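Local coordinates for protein dihydrodipicolinate synthase (Rhodopseudomonas palustris, PDB 3DZ1) that probably catalyses the condensation of pyruvate with aspartate semialdehyde, the 4-hydroxy-tetrahydrodipicolinate synthase step of lysine biosynthesis, at residues Thr121-Phe124 with Arg125-Glu129; Asp289-Arg292 with Glu293-Asp296; Gly236-Asp239 with Leu240-Leu244. One frame throughout, in Å; residues are numbered along the deposited sequence.

Contact 1: Thr121-Phe124 with Arg125-Glu129; sequences TTYF and RQATE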
loop_
_atom_site.group_PDB
_atom_site.type_symbol
_atom_site.label_atom_id
_atom_site.label_comp_id
_atom_site.label_asym_id
_atom_site.label_seq_id
_atom_site.Cartn_x
_atom_site.Cartn_y
_atom_site.Cartn_z
ATOM N N THR A 121 -16.545 9.698 3.035
ATOM C CA THR A 121 -17.568 10.673 3.393
ATOM C C THR A 121 -17.768 10.739 4.902
ATOM O O THR A 121 -17.984 11.816 5.459
ATOM C CB THR A 121 -18.914 10.377 2.695
ATOM O OG1 THR A 121 -19.318 9.031 2.965
ATOM C CG2 THR A 121 -18.778 10.570 1.196
ATOM N N THR A 122 -17.682 9.596 5.573
ATOM C CA THR A 122 -17.843 9.584 7.018
ATOM C C THR A 122 -16.731 10.369 7.703
ATOM O O THR A 122 -16.990 11.144 8.624
ATOM C CB THR A 122 -17.858 8.148 7.573
ATOM O OG1 THR A 122 -19.094 7.524 7.213
ATOM C CG2 THR A 122 -17.714 8.149 9.099
ATOM N N TYR A 123 -15.494 10.172 7.256
ATOM C CA TYR A 123 -14.369 10.870 7.860
ATOM C C TYR A 123 -14.564 12.381 7.850
ATOM O O TYR A 123 -14.384 13.052 8.869
ATOM C CB TYR A 123 -13.062 10.552 7.134
ATOM C CG TYR A 123 -11.908 11.334 7.709
ATOM C CD1 TYR A 123 -11.333 10.964 8.923
ATOM C CD2 TYR A 123 -11.458 12.503 7.095
ATOM C CE1 TYR A 123 -10.342 11.741 9.518
ATOM C CE2 TYR A 123 -10.466 13.290 7.683
ATOM C CZ TYR A 123 -9.915 12.904 8.896
ATOM O OH TYR A 123 -8.953 13.682 9.498
ATOM N N PHE A 124 -14.924 12.921 6.695
ATOM C CA PHE A 124 -15.100 14.355 6.595
ATOM C C PHE A 124 -16.269 14.905 7.395
ATOM O O PHE A 124 -16.224 16.049 7.838
ATOM C CB PHE A 124 -15.144 14.764 5.123
ATOM C CG PHE A 124 -13.789 14.718 4.475
ATOM C CD1 PHE A 124 -12.795 15.608 4.870
ATOM C CD2 PHE A 124 -13.471 13.728 3.552
ATOM C CE1 PHE A 124 -11.504 15.511 4.365
ATOM C CE2 PHE A 124 -12.183 13.622 3.039
ATOM C CZ PHE A 124 -11.198 14.515 3.449
ATOM N N ARG A 125 -17.300 14.095 7.610
ATOM C CA ARG A 125 -18.423 14.551 8.423
ATOM C C ARG A 125 -17.917 14.633 9.865
ATOM O O ARG A 125 -18.307 15.516 10.625
ATOM C CB ARG A 125 -19.607 13.580 8.338
ATOM C CG ARG A 125 -20.283 13.536 6.975
ATOM C CD ARG A 125 -21.721 13.037 7.079
ATOM N NE ARG A 125 -21.820 11.715 7.694
ATOM C CZ ARG A 125 -21.604 10.566 7.057
ATOM N NH1 ARG A 125 -21.278 10.559 5.770
ATOM N NH2 ARG A 125 -21.714 9.419 7.713
ATOM N N GLN A 126 -17.038 13.709 10.240
ATOM C CA GLN A 126 -16.486 13.713 11.591
ATOM C C GLN A 126 -15.492 14.862 11.716
ATOM O O GLN A 126 -15.388 15.498 12.767
ATOM C CB GLN A 126 -15.775 12.393 11.895
ATOM C CG GLN A 126 -16.650 11.166 11.761
ATOM C CD GLN A 126 -15.882 9.889 12.023
ATOM O OE1 GLN A 126 -14.752 9.731 11.562
ATOM N NE2 GLN A 126 -16.497 8.966 12.749
ATOM N N ALA A 127 -14.766 15.119 10.631
ATOM C CA ALA A 127 -13.773 16.187 10.598
ATOM C C ALA A 127 -14.424 17.557 10.770
ATOM O O ALA A 127 -13.941 18.381 11.543
ATOM C CB ALA A 127 -12.990 16.133 9.285
ATOM N N THR A 128 -15.523 17.800 10.056
ATOM C CA THR A 128 -16.213 19.084 10.169
ATOM C C THR A 128 -16.880 19.236 11.534
ATOM O O THR A 128 -16.983 20.342 12.068
ATOM C CB THR A 128 -17.280 19.274 9.062
ATOM O OG1 THR A 128 -18.189 18.166 9.068
ATOM C CG2 THR A 128 -16.621 19.391 7.696
ATOM N N GLU A 129 -17.336 18.125 12.100
ATOM C CA GLU A 129 -17.967 18.166 13.413
ATOM C C GLU A 129 -16.906 18.588 14.424
ATOM O O GLU A 129 -17.194 19.286 15.397
ATOM C CB GLU A 129 -18.520 16.787 13.778
ATOM C CG GLU A 129 -19.046 16.684 15.197
ATOM C CD GLU A 129 -19.546 15.292 15.530
ATOM O OE1 GLU A 129 -18.761 14.328 15.394
ATOM O OE2 GLU A 129 -20.723 15.163 15.932
#
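On helix 117-131 of the TIM barrel, R125 folds its long side chain back along the preceding turn onto T121 and T122. A bend at chi3 (-57°) lays one face of its guanidinium over T122 CA, while the R125 side chain runs beside that of T121, R125 NH1 3.7 Å from T121 OG1. Both threonine hydroxyls already have partners one turn earlier, T121 OG1 on the carbonyl of D117 and T122 OG1 on that of E118. Q126 leans on the same turn: its CG lies 3.2 Å from T122 O, and its CD rests 3.9 Å from T122 CG2. The helix is the crossover of a beta-alpha-beta unit joining strands 105-108 and 137-141, and on its buried side the methyl of A127 lies near the Y123 and F124 rings, A127 CB 4.1 Å from Y123 CE2. There the backbone bond from A127 N to Y123 O is short, 2.7 Å. The F124 ring meets W137 of the following strand with planes only about 15° apart, and Y123 meets F88 of helix 88-101. R125 is on the exposed side of the helix, and Q126 packs against P283 of the second subunit.

Contact 2: Asp289-Arg292 with Glu293-Asp296; sequences DTAR and EEVD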
loop_
_atom_site.group_PDB
_atom_site.type_symbol
_atom_site.label_atom_id
_atom_site.label_comp_id
_atom_site.label_asym_id
_atom_site.label_seq_id
_atom_site.Cartn_x
_atom_site.Cartn_y
_atom_site.Cartn_z
ATOM N N ASP A 289 25.853 18.939 -4.850
ATOM C CA ASP A 289 26.483 19.988 -5.650
ATOM C C ASP A 289 25.983 19.913 -7.095
ATOM O O ASP A 289 25.696 20.931 -7.723
ATOM C CB ASP A 289 28.009 19.820 -5.631
ATOM C CG ASP A 289 28.735 20.990 -6.275
ATOM O OD1 ASP A 289 28.892 22.034 -5.609
ATOM O OD2 ASP A 289 29.144 20.868 -7.451
ATOM N N THR A 290 25.874 18.696 -7.618
ATOM C CA THR A 290 25.415 18.496 -8.990
ATOM C C THR A 290 23.963 18.920 -9.189
ATOM O O THR A 290 23.643 19.594 -10.165
ATOM C CB THR A 290 25.590 17.028 -9.406
ATOM O OG1 THR A 290 26.988 16.712 -9.412
ATOM C CG2 THR A 290 25.025 16.784 -10.791
ATOM N N ALA A 291 23.086 18.526 -8.272
ATOM C CA ALA A 291 21.679 18.898 -8.372
ATOM C C ALA A 291 21.553 20.423 -8.353
ATOM O O ALA A 291 20.747 20.996 -9.087
ATOM C CB ALA A 291 20.886 18.282 -7.222
ATOM N N ARG A 292 22.359 21.079 -7.521
ATOM C CA ARG A 292 22.330 22.535 -7.444
ATOM C C ARG A 292 22.710 23.133 -8.792
ATOM O O ARG A 292 22.089 24.090 -9.245
ATOM C CB ARG A 292 23.287 23.056 -6.360
ATOM C CG ARG A 292 22.897 22.673 -4.937
ATOM C CD ARG A 292 23.588 23.567 -3.912
ATOM N NE ARG A 292 25.049 23.472 -3.956
ATOM C CZ ARG A 292 25.756 22.521 -3.354
ATOM N NH1 ARG A 292 25.142 21.575 -2.657
ATOM N NH2 ARG A 292 27.082 22.521 -3.436
ATOM N N GLU A 293 23.727 22.565 -9.435
ATOM C CA GLU A 293 24.170 23.049 -10.741
ATOM C C GLU A 293 23.051 22.869 -11.766
ATOM O O GLU A 293 22.789 23.757 -12.580
ATOM C CB GLU A 293 25.416 22.281 -11.203
ATOM C CG GLU A 293 26.094 22.836 -12.460
ATOM C CD GLU A 293 25.271 22.659 -13.725
ATOM O OE1 GLU A 293 24.625 21.605 -13.867
ATOM O OE2 GLU A 293 25.283 23.563 -14.590
ATOM N N GLU A 294 22.396 21.714 -11.726
ATOM C CA GLU A 294 21.309 21.431 -12.659
ATOM C C GLU A 294 20.178 22.437 -12.473
ATOM O O GLU A 294 19.612 22.923 -13.450
ATOM C CB GLU A 294 20.799 19.999 -12.464
ATOM C CG GLU A 294 21.895 18.947 -12.647
ATOM C CD GLU A 294 21.423 17.536 -12.373
ATOM O OE1 GLU A 294 20.657 17.343 -11.409
ATOM O OE2 GLU A 294 21.831 16.615 -13.112
ATOM N N VAL A 295 19.848 22.743 -11.221
ATOM C CA VAL A 295 18.800 23.719 -10.939
ATOM C C VAL A 295 19.262 25.077 -11.466
ATOM O O VAL A 295 18.486 25.811 -12.077
ATOM C CB VAL A 295 18.518 23.836 -9.422
ATOM C CG1 VAL A 295 17.562 25.008 -9.152
ATOM C CG2 VAL A 295 17.914 22.531 -8.908
ATOM N N ASP A 296 20.528 25.408 -11.225
ATOM C CA ASP A 296 21.083 26.673 -11.699
ATOM C C ASP A 296 20.975 26.760 -13.216
ATOM O O ASP A 296 20.689 27.823 -13.768
ATOM C CB ASP A 296 22.558 26.817 -11.303
ATOM C CG ASP A 296 22.752 27.046 -9.816
ATOM O OD1 ASP A 296 21.764 27.383 -9.130
ATOM O OD2 ASP A 296 23.899 26.901 -9.334
#
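E294 lies tight against T290 and A291 of the turn before it. With its CG anti to the carbonyl carbon (chi1 -58°), E294 brings CG to 3.1 Å from T290 O, and the extended chain beyond carries the carboxylate back along the helix, OE1 to 3.6 Å from A291 CA and OE2 to 4.0 Å from T290 CG2. This buried carboxylate is gripped from outside at both oxygens: OE1 takes a hydrogen bond from the hydroxyl of Y254, and OE2 forms a salt bridge with R211 of the third subunit. V295 is packed just as closely, its CG2 3.2 Å from A291 O, and its side chain also touches Y254, Y267 and V268. Backbone bonds tie the turns together, that from D296 N to R292 O being 2.8 Å long.

The solvent side is looser: D289 and T290 are exposed there, and R292, E293 and D296 partly so. R292 turns back at chi3 (-61°) to lay a guanidinium face over D289 CA, and its NH2 makes a salt bridge of 2.9 Å to D289 OD1. D296 does not share this arginine: D296 OD2 stays 6.5 Å from R292 NE, and the carboxylate is held instead by the hydroxyl of Y267. E293 bends at chi2, and its OE1 pairs with R238 of the third subunit. The acidic D289 sits in the first turn, where the positive end of the helix dipole would probably stabilise its charge. All this belongs to the start of the last helix, 289-301, which packs on helices 238-255 and 260-271 in the C-terminal helical region that follows the barrel in DapA-family enzymes.

Contact 3: Gly236-Asp239 with Leu240-Leu244; sequences GQRD and LAHNL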
loop_
_atom_site.group_PDB
_atom_site.type_symbol
_atom_site.label_atom_id
_atom_site.label_comp_id
_atom_site.label_asym_id
_atom_site.label_seq_id
_atom_site.Cartn_x
_atom_site.Cartn_y
_atom_site.Cartn_z
ATOM N N GLY A 236 -7.956 34.235 -21.870
ATOM C CA GLY A 236 -8.139 33.535 -23.127
ATOM C C GLY A 236 -6.946 33.605 -24.068
ATOM O O GLY A 236 -7.047 33.223 -25.234
ATOM N N GLN A 237 -5.820 34.102 -23.567
ATOM C CA GLN A 237 -4.602 34.206 -24.361
ATOM C C GLN A 237 -3.879 32.863 -24.282
ATOM O O GLN A 237 -2.833 32.744 -23.638
ATOM C CB GLN A 237 -3.705 35.313 -23.802
ATOM C CG GLN A 237 -4.216 36.726 -24.047
ATOM C CD GLN A 237 -4.355 37.039 -25.531
ATOM O OE1 GLN A 237 -3.572 36.562 -26.352
ATOM N NE2 GLN A 237 -5.343 37.855 -25.879
ATOM N N ARG A 238 -4.445 31.862 -24.951
ATOM C CA ARG A 238 -3.903 30.509 -24.938
ATOM C C ARG A 238 -2.419 30.371 -25.273
ATOM O O ARG A 238 -1.670 29.743 -24.525
ATOM C CB ARG A 238 -4.711 29.602 -25.874
ATOM C CG ARG A 238 -4.606 28.124 -25.497
ATOM C CD ARG A 238 -5.331 27.202 -26.471
ATOM N NE ARG A 238 -5.477 25.860 -25.908
ATOM C CZ ARG A 238 -5.902 24.798 -26.587
ATOM N NH1 ARG A 238 -6.223 24.907 -27.868
ATOM N NH2 ARG A 238 -6.018 23.625 -25.976
ATOM N N ASP A 239 -1.992 30.941 -26.396
ATOM C CA ASP A 239 -0.591 30.830 -26.786
ATOM C C ASP A 239 0.339 31.497 -25.788
ATOM O O ASP A 239 1.370 30.936 -25.440
ATOM C CB ASP A 239 -0.360 31.416 -28.183
ATOM C CG ASP A 239 -1.044 30.609 -29.278
ATOM O OD1 ASP A 239 -1.391 29.436 -29.028
ATOM O OD2 ASP A 239 -1.227 31.142 -30.397
ATOM N N LEU A 240 -0.015 32.692 -25.327
ATOM C CA LEU A 240 0.828 33.394 -24.365
ATOM C C LEU A 240 0.914 32.614 -23.060
ATOM O O LEU A 240 1.990 32.482 -22.472
ATOM C CB LEU A 240 0.283 34.800 -24.087
ATOM C CG LEU A 240 0.281 35.761 -25.278
ATOM C CD1 LEU A 240 -0.205 37.132 -24.830
ATOM C CD2 LEU A 240 1.679 35.861 -25.853
ATOM N N ALA A 241 -0.226 32.103 -22.614
ATOM C CA ALA A 241 -0.282 31.332 -21.381
ATOM C C ALA A 241 0.602 30.094 -21.492
ATOM O O ALA A 241 1.422 29.831 -20.612
ATOM C CB ALA A 241 -1.721 30.926 -21.080
ATOM N N HIS A 242 0.434 29.333 -22.568
ATOM C CA HIS A 242 1.240 28.129 -22.767
ATOM C C HIS A 242 2.718 28.420 -23.026
ATOM O O HIS A 242 3.580 27.613 -22.683
ATOM C CB HIS A 242 0.657 27.291 -23.906
ATOM C CG HIS A 242 -0.530 26.478 -23.499
ATOM N ND1 HIS A 242 -0.425 25.169 -23.081
ATOM C CD2 HIS A 242 -1.840 26.805 -23.393
ATOM C CE1 HIS A 242 -1.620 24.725 -22.735
ATOM N NE2 HIS A 242 -2.495 25.698 -22.914
ATOM N N ASN A 243 3.025 29.562 -23.636
ATOM C CA ASN A 243 4.426 29.880 -23.879
ATOM C C ASN A 243 5.147 30.094 -22.554
ATOM O O ASN A 243 6.252 29.588 -22.344
ATOM C CB ASN A 243 4.567 31.137 -24.742
ATOM C CG ASN A 243 4.203 30.895 -26.193
ATOM O OD1 ASN A 243 4.091 29.749 -26.640
ATOM N ND2 ASN A 243 4.027 31.978 -26.944
ATOM N N LEU A 244 4.512 30.843 -21.660
ATOM C CA LEU A 244 5.088 31.128 -20.352
ATOM C C LEU A 244 5.155 29.865 -19.508
ATOM O O LEU A 244 6.159 29.606 -18.841
ATOM C CB LEU A 244 4.263 32.197 -19.629
ATOM C CG LEU A 244 4.736 32.584 -18.224
ATOM C CD1 LEU A 244 6.187 33.053 -18.275
ATOM C CD2 LEU A 244 3.830 33.677 -17.668
HETATM O O HOH W 1 -2.217 34.279 -26.820
#
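A water joins Q237 to L240 at the start of helix 238-255, donating to Q237 OE1 at 2.7 Å and accepting from L240 N at 3.1 Å. Q237 is the N-cap residue and the centre of an inverse gamma turn; its side chain, bent at chi2 (-60°), runs beside that of L240, with Q237 OE1 3.7 Å from L240 CD1. Just before it, G236 has a positive phi and ends helix 223-234 in a Schellman motif.

On another side of the helix, R238 stretches out next to H242. R238 O lies at the edge of the imidazole, in its plane, 3.2 Å from H242 CD2, while R238 CG approaches H242 CD2 at 3.7 Å; guanidinium and ring planes stand 81° apart. A single carboxylate oxygen, E210 OE2, serves both groups, forming a salt bridge with R238 NE and accepting a hydrogen bond from H242 NE2. R238 NH2 has a second acidic partner in E293 of the third subunit. A leucine in place of H242 would probably leave E210 with one partner fewer and deprive Y297 of the third subunit of its edge-to-face neighbour. Further along, N243 presses its CG to 2.9 Å from D239 O, and its OD1 is hydrogen-bonded to R301 NH2 of the third subunit.

H242 and R238 thus face F207 of helix 205-211 and the third subunit's last helix, while A241 and L244 pack on helix 223-234.

In the fold
Each contact is local, within one helix or at its start, so none closes a long loop, and the three follow one another without nesting or crossing. Contact 1 comes first, on the helix between the fourth and fifth barrel strands. Contact 3 follows the eighth strand, where the chain turns from helix 223-234 into helix 238-255, and contact 2 opens the last helix. Contact 1 lies on the opposite side of the chain's centre from both others, its centre about 44 Å from that of contact 2. Contacts 2 and 3 do not touch within the chain, yet they meet across the interface with the third subunit, contact 2 of one chain against contact 3 of another.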